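Local coordinates for protein B-agarase (Agarivorans gilvus, PDB 5Z6P) that hydrolyses agar polysaccharide as a beta-agarase of glycoside hydrolase family 50, at residues A[49-54]-A[63-68]; A[151-156]-A[217-222]; A[404-409]-A[739-744]; A[440-445]-A[493-498]; A[541-546]-A[569-574]. All coordinates share one frame; numbering follows the deposited sequence.

How the contacts relate
Contacts 1 and 2 come first along the chain, and both belong to the agarase CBM-like domain, with centres about 35 Å apart: the first joins two strands, the second two loops. Contact 3 spans more than 300 residues, tying helix 397-406 to the loop before the last helix, 745-762, and it encloses contacts 4 and 5 in sequence. Contacts 2, 3 and 4 form a spaced series, with successive centres about 26 and 25 Å apart. Contact 5, among helices, lies about 59 Å from contact 3, centre to centre. No two contacts touch, so each reports on a separate junction of the fold.

Contact 1 (A[49-54]-A[63-68]); sequences EEFSFS and ECLEIK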
# COMPACT_ATOMS: atom_id res chain seq x y z
N GLU A 49 27.23 -2.06 -25.73
CA GLU A 49 26.04 -1.85 -26.53
C GLU A 49 24.74 -2.20 -25.77
O GLU A 49 23.66 -1.71 -26.11
CB GLU A 49 26.14 -2.66 -27.83
CG GLU A 49 25.66 -1.92 -29.09
CD GLU A 49 26.58 -0.76 -29.53
OE1 GLU A 49 27.65 -1.01 -30.10
OE2 GLU A 49 26.22 0.40 -29.31
N GLU A 50 24.85 -3.01 -24.71
CA GLU A 50 23.67 -3.45 -23.98
C GLU A 50 22.94 -2.32 -23.26
O GLU A 50 21.79 -2.47 -22.90
CB GLU A 50 24.03 -4.54 -22.96
CG GLU A 50 24.39 -5.89 -23.54
CD GLU A 50 25.88 -6.06 -23.74
OE1 GLU A 50 26.61 -5.04 -23.74
OE2 GLU A 50 26.33 -7.21 -23.91
N PHE A 51 23.61 -1.19 -23.05
CA PHE A 51 23.04 -0.12 -22.21
C PHE A 51 22.28 0.97 -22.95
O PHE A 51 22.79 1.55 -23.89
CB PHE A 51 24.14 0.54 -21.41
CG PHE A 51 24.62 -0.27 -20.24
CD1 PHE A 51 25.58 -1.24 -20.40
CD2 PHE A 51 24.11 -0.04 -18.97
CE1 PHE A 51 26.01 -1.97 -19.33
CE2 PHE A 51 24.55 -0.77 -17.91
CZ PHE A 51 25.49 -1.73 -18.08
N SER A 52 21.06 1.24 -22.51
CA SER A 52 20.33 2.43 -22.95
C SER A 52 19.63 3.08 -21.76
O SER A 52 19.55 2.50 -20.68
CB SER A 52 19.32 2.09 -24.05
OG SER A 52 18.52 0.98 -23.71
N PHE A 53 19.12 4.28 -21.98
CA PHE A 53 18.64 5.13 -20.89
C PHE A 53 17.39 5.88 -21.28
O PHE A 53 17.15 6.14 -22.45
CB PHE A 53 19.73 6.12 -20.47
CG PHE A 53 21.02 5.45 -20.06
CD1 PHE A 53 21.99 5.11 -20.99
CD2 PHE A 53 21.26 5.14 -18.73
CE1 PHE A 53 23.15 4.49 -20.60
CE2 PHE A 53 22.42 4.53 -18.34
CZ PHE A 53 23.37 4.19 -19.27
N SER A 54 16.58 6.20 -20.28
CA SER A 54 15.42 7.05 -20.45
C SER A 54 15.27 7.97 -19.24
O SER A 54 15.04 7.51 -18.11
CB SER A 54 14.16 6.23 -20.64
OG SER A 54 13.01 7.02 -20.42
N GLU A 63 35.90 3.47 -14.90
CA GLU A 63 35.24 2.20 -14.60
C GLU A 63 33.97 2.31 -13.75
O GLU A 63 33.48 1.32 -13.24
CB GLU A 63 36.22 1.25 -13.92
CG GLU A 63 36.87 0.28 -14.89
CD GLU A 63 38.22 -0.21 -14.40
OE1 GLU A 63 38.48 -0.12 -13.19
OE2 GLU A 63 39.01 -0.69 -15.24
N CYS A 64 33.43 3.52 -13.60
CA CYS A 64 32.13 3.69 -12.97
C CYS A 64 31.15 4.28 -13.97
O CYS A 64 31.50 5.20 -14.71
CB CYS A 64 32.21 4.60 -11.74
SG CYS A 64 32.70 3.78 -10.23
N LEU A 65 29.95 3.74 -14.00
CA LEU A 65 28.86 4.35 -14.74
C LEU A 65 28.18 5.42 -13.88
O LEU A 65 27.51 5.09 -12.90
CB LEU A 65 27.86 3.29 -15.21
CG LEU A 65 26.51 3.74 -15.76
CD1 LEU A 65 26.69 4.71 -16.91
CD2 LEU A 65 25.69 2.54 -16.19
N GLU A 66 28.36 6.68 -14.24
CA GLU A 66 27.76 7.80 -13.52
C GLU A 66 26.39 8.07 -14.09
O GLU A 66 26.26 8.38 -15.27
CB GLU A 66 28.63 9.07 -13.63
CG GLU A 66 30.08 8.86 -13.26
CD GLU A 66 30.90 10.16 -13.26
OE1 GLU A 66 30.34 11.25 -13.48
OE2 GLU A 66 32.12 10.07 -13.03
N ILE A 67 25.35 7.98 -13.26
CA ILE A 67 24.01 8.26 -13.74
C ILE A 67 23.35 9.34 -12.90
O ILE A 67 23.44 9.33 -11.67
CB ILE A 67 23.09 7.00 -13.76
CG1 ILE A 67 23.08 6.30 -12.40
CG2 ILE A 67 23.50 6.03 -14.85
CD1 ILE A 67 21.98 5.26 -12.28
N LYS A 68 22.73 10.29 -13.59
CA LYS A 68 21.84 11.26 -12.97
C LYS A 68 20.42 10.97 -13.43
O LYS A 68 20.08 11.19 -14.59
CB LYS A 68 22.24 12.70 -13.33
CG LYS A 68 21.33 13.73 -12.70
CD LYS A 68 21.70 15.17 -13.07
CE LYS A 68 20.66 16.15 -12.51
NZ LYS A 68 21.01 17.57 -12.75
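The strand carrying Phe51 and Phe53 and the strand carrying Leu65 and Ile67 run almost parallel, 15° apart, but with axes 10.1 Å apart at closest approach and no hydrogen bond between them, which is the spacing of layers packed face to face. Side chains fill the gap. Leu65 reaches across from its own layer to the far ends of both rings: CD2 lies 3.9 Å from Phe51 CE2, while CD1 comes to Phe53 CZ at 4.1 Å. Having CG anti to the backbone N (chi1 168°) directs both methyls there. Farther along, Ile67 CG2 approaches Phe53 CE2 at 3.9 Å, the isoleucine lying roughly perpendicular to the phenylalanine. The evidence is thus of purely apolar interlayer packing, as in a beta-sandwich, a common fold of carbohydrate-binding modules. Phe51 also meets Phe40 edge-to-face. On one layer strand 51-54 pairs antiparallel with strand 76-81; on the other, strand 64-69 pairs with strands 56-61 and 199-210.

Contact 2 (A[151-156]-A[217-222]); sequences CNYASG and NYLSGI
Tyr153, on a loop tied down by the disulfide Cys151-Cys162, faces Leu219, which belongs to two overlapping beta turns, type I from Asn217 to Ser220 and type II from Leu219 to Ile222. Each side chain extends from its own loop to meet the other. Tyr153 CG lies opposite its carbonyl carbon (chi1 -70°), which sends the ring out toward Leu219, and Leu219 CD1 arrives at the ring edge, near the ring plane, 3.9 Å from Tyr153 CE1. Phe679 stacks on the same ring. Beyond it, Tyr153 OH lies near the plane of the Tyr218 ring, 4.3 Å from Tyr218 CE2; the hydroxyl itself is hydrogen-bonded to Cys162 O, and Tyr218 OH to Trp164 N. The contact therefore joins two loops of the CBM-like region, and Phe679 extends it to a much later part of the chain. Behind Tyr153 an Asx turn shapes the backbone: Asn152 OD1 accepts a hydrogen bond from Ala154 N at 3.0 Å, in the carbonyl plane on a lone pair, and another from Ser155 OG at 2.8 Å, tilted 20° from that plane.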
# COMPACT_ATOMS: atom_id res chain seq x y z
N CYS A 151 15.62 -16.94 -2.83
CA CYS A 151 15.37 -16.46 -1.48
C CYS A 151 14.51 -15.19 -1.49
O CYS A 151 14.59 -14.40 -2.43
CB CYS A 151 16.69 -16.19 -0.74
SG CYS A 151 17.63 -14.72 -1.23
N ASN A 152 13.70 -15.03 -0.46
CA ASN A 152 12.82 -13.87 -0.34
C ASN A 152 12.12 -13.85 1.01
O ASN A 152 11.98 -14.89 1.65
CB ASN A 152 11.77 -13.88 -1.45
CG ASN A 152 10.75 -14.98 -1.27
OD1 ASN A 152 9.72 -14.78 -0.63
ND2 ASN A 152 11.03 -16.15 -1.82
N TYR A 153 11.67 -12.67 1.44
CA TYR A 153 10.89 -12.53 2.67
C TYR A 153 9.44 -12.10 2.37
O TYR A 153 8.79 -11.44 3.19
CB TYR A 153 11.53 -11.53 3.62
CG TYR A 153 12.83 -11.98 4.24
CD1 TYR A 153 12.85 -12.68 5.44
CD2 TYR A 153 14.04 -11.68 3.64
CE1 TYR A 153 14.04 -13.07 6.01
CE2 TYR A 153 15.24 -12.07 4.21
CZ TYR A 153 15.23 -12.77 5.39
OH TYR A 153 16.42 -13.17 5.96
N ALA A 154 8.93 -12.48 1.21
CA ALA A 154 7.63 -12.00 0.80
C ALA A 154 6.64 -13.12 0.60
O ALA A 154 5.67 -12.96 -0.12
CB ALA A 154 7.75 -11.17 -0.47
N SER A 155 6.89 -14.28 1.22
CA SER A 155 6.03 -15.43 1.00
C SER A 155 5.41 -15.96 2.28
O SER A 155 4.87 -17.06 2.29
CB SER A 155 6.83 -16.55 0.32
OG SER A 155 7.33 -16.14 -0.93
N GLY A 156 5.48 -15.19 3.35
CA GLY A 156 4.94 -15.64 4.62
C GLY A 156 5.76 -16.82 5.12
O GLY A 156 6.98 -16.77 5.11
N ASN A 217 18.10 -23.22 9.69
CA ASN A 217 17.81 -22.64 10.99
C ASN A 217 18.43 -21.26 11.12
O ASN A 217 18.73 -20.81 12.23
CB ASN A 217 18.31 -23.55 12.11
CG ASN A 217 17.57 -24.87 12.16
OD1 ASN A 217 18.17 -25.93 12.28
ND2 ASN A 217 16.25 -24.80 12.04
N TYR A 218 18.63 -20.60 9.98
CA TYR A 218 19.24 -19.28 9.90
C TYR A 218 18.63 -18.28 10.88
O TYR A 218 19.34 -17.53 11.53
CB TYR A 218 19.13 -18.74 8.47
CG TYR A 218 19.89 -17.47 8.21
CD1 TYR A 218 21.26 -17.40 8.41
CD2 TYR A 218 19.24 -16.34 7.71
CE1 TYR A 218 21.96 -16.25 8.16
CE2 TYR A 218 19.94 -15.18 7.45
CZ TYR A 218 21.30 -15.14 7.68
OH TYR A 218 22.00 -13.99 7.42
N LEU A 219 17.31 -18.32 11.01
CA LEU A 219 16.60 -17.31 11.79
C LEU A 219 16.12 -17.82 13.15
O LEU A 219 15.33 -17.16 13.82
CB LEU A 219 15.42 -16.77 10.98
CG LEU A 219 15.77 -16.13 9.63
CD1 LEU A 219 14.53 -15.68 8.91
CD2 LEU A 219 16.70 -14.95 9.84
N SER A 220 16.60 -18.99 13.56
CA SER A 220 16.25 -19.54 14.85
C SER A 220 16.54 -18.54 15.95
O SER A 220 17.63 -17.98 16.04
CB SER A 220 17.01 -20.85 15.10
OG SER A 220 16.83 -21.29 16.43
N GLY A 221 15.53 -18.29 16.78
CA GLY A 221 15.68 -17.38 17.91
C GLY A 221 15.89 -15.91 17.56
O GLY A 221 16.43 -15.17 18.38
N ILE A 222 15.47 -15.49 16.37
CA ILE A 222 15.68 -14.10 15.94
C ILE A 222 14.71 -13.11 16.60
O ILE A 222 14.95 -11.90 16.57
CB ILE A 222 15.56 -13.95 14.39
CG1 ILE A 222 16.07 -12.59 13.91
CG2 ILE A 222 14.14 -14.09 13.97
CD1 ILE A 222 17.49 -12.59 13.50

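Contact 3 (A[404-409]-A[739-744]); sequences RKYGAD and ISDVPY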
# COMPACT_ATOMS: atom_id res chain seq x y z
N ARG A 404 2.02 -5.56 29.45
CA ARG A 404 3.27 -5.30 30.15
C ARG A 404 3.38 -3.84 30.57
O ARG A 404 3.79 -3.54 31.69
CB ARG A 404 4.47 -5.66 29.27
CG ARG A 404 4.68 -7.16 29.08
CD ARG A 404 5.83 -7.40 28.14
NE ARG A 404 6.27 -8.78 28.16
CZ ARG A 404 6.50 -9.51 27.07
NH1 ARG A 404 6.29 -8.99 25.86
NH2 ARG A 404 6.91 -10.76 27.19
N LYS A 405 3.01 -2.94 29.67
CA LYS A 405 3.16 -1.50 29.92
C LYS A 405 2.14 -0.93 30.90
O LYS A 405 2.48 -0.09 31.72
CB LYS A 405 3.06 -0.72 28.61
CG LYS A 405 4.29 -0.81 27.72
CD LYS A 405 4.13 0.03 26.47
CE LYS A 405 3.64 1.43 26.80
NZ LYS A 405 3.97 2.38 25.69
N TYR A 406 0.90 -1.38 30.78
CA TYR A 406 -0.22 -0.70 31.41
C TYR A 406 -1.08 -1.57 32.32
O TYR A 406 -2.01 -1.06 32.95
CB TYR A 406 -1.15 -0.11 30.34
CG TYR A 406 -0.59 0.95 29.43
CD1 TYR A 406 0.20 1.99 29.91
CD2 TYR A 406 -0.91 0.94 28.08
CE1 TYR A 406 0.69 2.95 29.06
CE2 TYR A 406 -0.43 1.90 27.23
CZ TYR A 406 0.36 2.90 27.71
OH TYR A 406 0.81 3.83 26.82
N GLY A 407 -0.83 -2.87 32.36
CA GLY A 407 -1.78 -3.78 32.97
C GLY A 407 -1.43 -4.31 34.34
O GLY A 407 -2.00 -5.30 34.79
N ALA A 408 -0.49 -3.66 35.01
CA ALA A 408 -0.12 -4.05 36.36
C ALA A 408 -1.33 -4.00 37.30
O ALA A 408 -2.12 -3.05 37.24
CB ALA A 408 0.99 -3.17 36.88
N ASP A 409 -1.47 -5.02 38.13
CA ASP A 409 -2.56 -5.11 39.12
C ASP A 409 -3.93 -5.21 38.46
O ASP A 409 -4.91 -4.70 39.00
CB ASP A 409 -2.53 -3.91 40.07
CG ASP A 409 -1.14 -3.63 40.60
OD1 ASP A 409 -0.43 -4.60 40.94
OD2 ASP A 409 -0.76 -2.44 40.69
N ILE A 739 6.69 -2.48 17.69
CA ILE A 739 5.86 -3.56 18.19
C ILE A 739 5.85 -3.55 19.73
O ILE A 739 4.99 -4.17 20.36
CB ILE A 739 6.35 -4.93 17.65
CG1 ILE A 739 5.24 -5.99 17.76
CG2 ILE A 739 7.65 -5.37 18.32
CD1 ILE A 739 4.11 -5.75 16.85
N SER A 740 6.79 -2.82 20.33
CA SER A 740 6.74 -2.60 21.77
C SER A 740 6.09 -1.28 22.13
O SER A 740 6.30 -0.77 23.22
CB SER A 740 8.14 -2.69 22.40
OG SER A 740 9.12 -2.04 21.61
N ASP A 741 5.28 -0.74 21.21
CA ASP A 741 4.53 0.49 21.42
C ASP A 741 5.45 1.67 21.75
O ASP A 741 5.08 2.55 22.53
CB ASP A 741 3.47 0.32 22.53
CG ASP A 741 2.37 1.39 22.46
OD1 ASP A 741 1.99 1.76 21.33
OD2 ASP A 741 1.90 1.87 23.53
N VAL A 742 6.64 1.68 21.17
CA VAL A 742 7.50 2.85 21.32
C VAL A 742 7.48 3.70 20.04
O VAL A 742 7.90 3.24 18.99
CB VAL A 742 8.96 2.47 21.64
CG1 VAL A 742 9.80 3.73 21.77
CG2 VAL A 742 9.04 1.65 22.91
N PRO A 743 7.04 4.96 20.14
CA PRO A 743 7.03 5.87 18.98
C PRO A 743 8.42 6.13 18.39
O PRO A 743 9.32 6.51 19.13
CB PRO A 743 6.44 7.15 19.55
CG PRO A 743 5.64 6.71 20.74
CD PRO A 743 6.44 5.59 21.33
N TYR A 744 8.60 5.87 17.10
CA TYR A 744 9.83 6.22 16.41
C TYR A 744 9.99 7.74 16.43
O TYR A 744 9.12 8.46 15.95
CB TYR A 744 9.83 5.70 14.97
CG TYR A 744 9.97 4.19 14.81
CD1 TYR A 744 11.21 3.57 14.96
CD2 TYR A 744 8.88 3.39 14.49
CE1 TYR A 744 11.36 2.21 14.81
CE2 TYR A 744 9.02 2.01 14.33
CZ TYR A 744 10.26 1.43 14.49
OH TYR A 744 10.42 0.09 14.34
O HOH W 1 6.44 2.47 25.56
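A partly buried salt bridge joins the C-terminal end of helix 397-406 to the loop that leads into helix 745-762, with Lys405 and Asp741 as its charges and Asp741 on the buried side. Lys405 NZ lies 3.0 Å from Asp741 OD2 and meets it from above the carboxylate plane, 37° out of it. The lysine chain bends at CG-CD (chi3 48°), which brings the ammonium group alongside the loop. A second, weak hydrogen bond runs from Lys405 NZ to Asp741 O at 3.4 Å. The aliphatic part of the lysine packs too: its CD is 4.0 Å from Asp741 CB, and its CB sits over the centre of the Tyr406 ring, 4.0 Å above the plane. Tyr406 OH stands 4.0 Å from Asp741 OD2, too far for a direct bond, with ring and carboxylate planes 80° apart. The other carboxylate oxygen, Asp741 OD1, takes a hydrogen bond from Tyr398 OH and a salt bridge from Arg424; two cationic groups thus flank one acid, which would probably favour its charged form. Tyr398 lies on helix 397-406 and Arg424 on helix 413-428. Pro743 of the loop touches Arg424 and also Glu251 of helix 241-255, so the loop lies against three helices.

Contact 4 (A[440-445]-A[493-498]); sequences EFYDNQ and NEIKDT
Tyr442, inside a type I turn from Phe441 to Asn444, packs against the end of helix 478-495, where the chain reverses through a type I' turn from Ile495 to Thr498. The tight part is one side of the tyrosine ring. Its CD2 lies 3.7 Å from Glu494 O, which sits at the ring edge near its plane, and 3.8 Å from Ile495 CG2, which comes in obliquely; Tyr442 CE2 is 3.8 Å from Glu494 CB. Phe449 of strand 449-453 stacks on the same ring. No direct hydrogen bond crosses the contact. Looser is the van der Waals edge where Thr498 CG2 stands 4.1 Å from Tyr442 O, and beyond it waters bridge. One, in the ring plane, accepts from Tyr442 OH at 2.7 Å and lies next to Glu494 OE1, though so close that this second link is doubtful in detail; the extended glutamate chain runs out beside the ring to reach it. On the solvent side another water accepts from NE2 of the exposed Gln445 at 2.8 Å and hydrogen-bonds Thr498 OG1 at 2.6 Å. A weak backbone bond from Asn444 N to Phe441 O closes the turn bearing Tyr442, and Asn444 ND2 reinforces it, donating to Phe441 O at 2.8 Å with an angle of 161° at the hydrogen.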
# COMPACT_ATOMS: atom_id res chain seq x y z
N GLU A 440 -14.53 1.48 19.15
CA GLU A 440 -14.39 1.91 20.52
C GLU A 440 -13.89 3.36 20.63
O GLU A 440 -14.07 3.99 21.66
CB GLU A 440 -13.43 0.99 21.28
CG GLU A 440 -14.04 -0.34 21.71
CD GLU A 440 -13.93 -1.42 20.65
OE1 GLU A 440 -13.43 -1.14 19.55
OE2 GLU A 440 -14.36 -2.54 20.92
N PHE A 441 -13.25 3.87 19.58
CA PHE A 441 -12.72 5.23 19.61
C PHE A 441 -13.76 6.26 19.18
O PHE A 441 -13.55 7.46 19.34
CB PHE A 441 -11.50 5.37 18.69
CG PHE A 441 -10.23 4.81 19.25
CD1 PHE A 441 -9.40 5.58 20.05
CD2 PHE A 441 -9.84 3.51 18.94
CE1 PHE A 441 -8.22 5.08 20.56
CE2 PHE A 441 -8.64 3.00 19.45
CZ PHE A 441 -7.84 3.80 20.26
N TYR A 442 -14.88 5.78 18.64
CA TYR A 442 -15.81 6.66 17.95
C TYR A 442 -16.58 7.61 18.89
O TYR A 442 -17.10 8.61 18.44
CB TYR A 442 -16.81 5.84 17.13
CG TYR A 442 -16.25 5.14 15.89
CD1 TYR A 442 -14.92 5.28 15.51
CD2 TYR A 442 -17.08 4.34 15.11
CE1 TYR A 442 -14.43 4.63 14.41
CE2 TYR A 442 -16.60 3.69 14.00
CZ TYR A 442 -15.29 3.84 13.64
OH TYR A 442 -14.84 3.18 12.53
N ASP A 443 -16.65 7.31 20.18
CA ASP A 443 -17.29 8.26 21.10
C ASP A 443 -16.27 9.05 21.94
O ASP A 443 -16.59 9.49 23.04
CB ASP A 443 -18.30 7.55 22.03
CG ASP A 443 -17.65 6.54 22.96
OD1 ASP A 443 -16.41 6.52 23.11
OD2 ASP A 443 -18.40 5.75 23.58
N ASN A 444 -15.07 9.25 21.41
CA ASN A 444 -13.98 9.78 22.22
C ASN A 444 -14.12 11.27 22.50
O ASN A 444 -13.66 11.76 23.53
CB ASN A 444 -12.63 9.48 21.58
CG ASN A 444 -12.28 10.44 20.46
OD1 ASN A 444 -11.82 11.56 20.70
ND2 ASN A 444 -12.46 10.00 19.21
N GLN A 445 -14.76 11.98 21.57
CA GLN A 445 -15.05 13.41 21.71
C GLN A 445 -13.83 14.28 22.04
O GLN A 445 -13.93 15.24 22.78
CB GLN A 445 -16.14 13.61 22.76
CG GLN A 445 -17.31 12.64 22.58
CD GLN A 445 -18.65 13.23 22.96
OE1 GLN A 445 -18.80 13.84 24.01
NE2 GLN A 445 -19.64 13.05 22.10
N ASN A 493 -24.86 2.45 13.27
CA ASN A 493 -24.87 1.91 14.62
C ASN A 493 -23.53 2.18 15.34
O ASN A 493 -23.49 2.33 16.56
CB ASN A 493 -25.17 0.42 14.58
CG ASN A 493 -25.60 -0.13 15.92
OD1 ASN A 493 -26.26 0.56 16.70
ND2 ASN A 493 -25.25 -1.37 16.20
N GLU A 494 -22.45 2.25 14.58
CA GLU A 494 -21.14 2.51 15.15
C GLU A 494 -20.95 3.99 15.47
O GLU A 494 -20.47 4.34 16.53
CB GLU A 494 -20.02 2.05 14.21
CG GLU A 494 -19.73 0.57 14.22
CD GLU A 494 -18.90 0.15 13.01
OE1 GLU A 494 -18.59 1.00 12.15
OE2 GLU A 494 -18.56 -1.04 12.91
N ILE A 495 -21.31 4.86 14.54
CA ILE A 495 -20.93 6.25 14.71
C ILE A 495 -22.04 7.04 15.38
O ILE A 495 -21.83 8.17 15.81
CB ILE A 495 -20.52 6.92 13.35
CG1 ILE A 495 -21.73 7.13 12.43
CG2 ILE A 495 -19.37 6.15 12.68
CD1 ILE A 495 -21.53 8.24 11.43
N LYS A 496 -23.22 6.44 15.47
CA LYS A 496 -24.36 7.06 16.13
C LYS A 496 -24.56 8.53 15.74
O LYS A 496 -24.75 9.38 16.61
CB LYS A 496 -24.21 6.92 17.65
CG LYS A 496 -24.13 5.47 18.11
CD LYS A 496 -23.97 5.33 19.62
CE LYS A 496 -23.90 3.85 20.04
NZ LYS A 496 -22.76 3.14 19.39
N ASP A 497 -24.45 8.81 14.44
CA ASP A 497 -24.66 10.15 13.89
C ASP A 497 -23.72 11.27 14.40
O ASP A 497 -24.01 12.46 14.19
CB ASP A 497 -26.12 10.59 14.12
CG ASP A 497 -27.13 9.70 13.39
OD1 ASP A 497 -26.83 8.53 13.12
OD2 ASP A 497 -28.24 10.18 13.07
N THR A 498 -22.60 10.93 15.04
CA THR A 498 -21.75 11.95 15.67
C THR A 498 -21.07 12.88 14.66
O THR A 498 -20.56 12.45 13.64
CB THR A 498 -20.66 11.32 16.60
OG1 THR A 498 -19.98 12.37 17.31
CG2 THR A 498 -19.63 10.51 15.83
O HOH W 2 -16.78 2.24 10.98
O HOH W 3 -19.49 11.60 19.75

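Contact 5 (A[541-546]-A[569-574]); sequences VFVELL and DLAKGV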
# COMPACT_ATOMS: atom_id res chain seq x y z
N VAL A 541 -27.17 -4.27 -19.20
CA VAL A 541 -26.98 -2.83 -19.27
C VAL A 541 -26.03 -2.48 -20.43
O VAL A 541 -26.31 -1.56 -21.18
CB VAL A 541 -26.41 -2.25 -17.95
CG1 VAL A 541 -26.05 -0.77 -18.11
CG2 VAL A 541 -27.42 -2.42 -16.84
N PHE A 542 -24.93 -3.23 -20.57
CA PHE A 542 -23.98 -2.97 -21.64
C PHE A 542 -24.65 -3.10 -23.02
O PHE A 542 -24.41 -2.30 -23.90
CB PHE A 542 -22.76 -3.91 -21.58
CG PHE A 542 -21.76 -3.60 -20.48
CD1 PHE A 542 -21.91 -2.52 -19.63
CD2 PHE A 542 -20.65 -4.40 -20.32
CE1 PHE A 542 -20.95 -2.27 -18.62
CE2 PHE A 542 -19.70 -4.16 -19.32
CZ PHE A 542 -19.86 -3.10 -18.48
N VAL A 543 -25.47 -4.14 -23.19
CA VAL A 543 -26.19 -4.35 -24.44
C VAL A 543 -27.09 -3.15 -24.75
O VAL A 543 -27.13 -2.68 -25.88
CB VAL A 543 -27.03 -5.64 -24.40
CG1 VAL A 543 -28.00 -5.70 -25.57
CG2 VAL A 543 -26.12 -6.85 -24.41
N GLU A 544 -27.79 -2.65 -23.74
CA GLU A 544 -28.71 -1.53 -23.96
C GLU A 544 -27.92 -0.26 -24.25
O GLU A 544 -28.36 0.59 -25.03
CB GLU A 544 -29.63 -1.35 -22.76
CG GLU A 544 -30.54 -0.14 -22.83
CD GLU A 544 -31.62 -0.20 -23.93
OE1 GLU A 544 -31.96 -1.30 -24.42
OE2 GLU A 544 -32.14 0.88 -24.29
N LEU A 545 -26.73 -0.14 -23.66
CA LEU A 545 -25.86 0.99 -23.94
C LEU A 545 -25.39 0.97 -25.41
O LEU A 545 -25.47 1.98 -26.09
CB LEU A 545 -24.66 0.99 -22.98
CG LEU A 545 -23.75 2.22 -22.98
CD1 LEU A 545 -22.88 2.26 -21.75
CD2 LEU A 545 -22.86 2.36 -24.24
N LEU A 546 -24.89 -0.16 -25.88
CA LEU A 546 -24.44 -0.27 -27.25
C LEU A 546 -25.60 -0.13 -28.24
O LEU A 546 -25.45 0.45 -29.30
CB LEU A 546 -23.71 -1.61 -27.46
CG LEU A 546 -22.40 -1.66 -26.64
CD1 LEU A 546 -21.87 -3.08 -26.46
CD2 LEU A 546 -21.35 -0.74 -27.24
N ASP A 569 -27.57 -11.90 -30.14
CA ASP A 569 -26.29 -12.56 -30.37
C ASP A 569 -25.18 -11.90 -29.56
O ASP A 569 -24.31 -12.57 -29.00
CB ASP A 569 -25.94 -12.56 -31.87
CG ASP A 569 -24.92 -13.64 -32.25
OD1 ASP A 569 -24.63 -14.50 -31.41
OD2 ASP A 569 -24.42 -13.63 -33.39
N LEU A 570 -25.22 -10.57 -29.48
CA LEU A 570 -24.31 -9.84 -28.60
C LEU A 570 -24.53 -10.23 -27.16
O LEU A 570 -23.60 -10.52 -26.44
CB LEU A 570 -24.53 -8.34 -28.73
CG LEU A 570 -23.67 -7.48 -27.81
CD1 LEU A 570 -22.22 -7.74 -28.06
CD2 LEU A 570 -23.98 -6.00 -28.01
N ALA A 571 -25.80 -10.19 -26.77
CA ALA A 571 -26.21 -10.44 -25.41
C ALA A 571 -25.75 -11.80 -24.89
O ALA A 571 -25.44 -11.93 -23.72
CB ALA A 571 -27.72 -10.32 -25.31
N LYS A 572 -25.73 -12.81 -25.77
CA LYS A 572 -25.33 -14.18 -25.42
C LYS A 572 -23.85 -14.27 -25.03
O LYS A 572 -23.46 -15.10 -24.22
CB LYS A 572 -25.63 -15.13 -26.59
CG LYS A 572 -24.93 -16.48 -26.54
CD LYS A 572 -25.74 -17.58 -27.23
CE LYS A 572 -25.65 -18.94 -26.50
NZ LYS A 572 -25.46 -18.85 -25.02
N GLY A 573 -23.02 -13.42 -25.63
CA GLY A 573 -21.62 -13.35 -25.27
C GLY A 573 -20.75 -13.18 -26.49
O GLY A 573 -20.95 -13.87 -27.48
N VAL A 574 -19.81 -12.25 -26.44
CA VAL A 574 -18.82 -12.11 -27.50
C VAL A 574 -17.40 -12.15 -26.93
O VAL A 574 -17.10 -11.52 -25.92
CB VAL A 574 -19.00 -10.82 -28.32
CG1 VAL A 574 -20.28 -10.86 -29.07
CG2 VAL A 574 -18.98 -9.59 -27.42
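Val543 sets one methyl against the backbone of the opposing helix: its CG2 lies 3.7 Å from Ala571 CA and 3.9 Å from Ala571 CB. The same methyl reaches Leu570 CG at 4.2 Å. With CG2 beside its own backbone N and CG1 anti to that N (chi1 168°), the valine presents this branch to the other helix. One turn on, Leu546 CD1 meets Leu570 CD2 at 3.9 Å, one leucine chain lying athwart the other. Consistent with the small alanine side chain, the CA atoms of Val543 and Ala571 are only 6.2 Å apart. The contact between the two segments is made by apolar groups, without a hydrogen bond. Around this first shell, Leu546 also touches Leu529 of helix 523-530 and Asp586 of helix 581-609, and Leu570 touches Leu564. At the C-terminal end of helix 567-572, Lys539 NZ, from helix 537-550, hydrogen-bonds Leu570 O and, weakly, Ala571 O, adding a polar tie between the same two helices; Gly573, its phi positive, ends the helix there. The arrangement is one of close helix-helix packing at an alanine, set among helices 523-530, 537-550, 567-572 and 581-609.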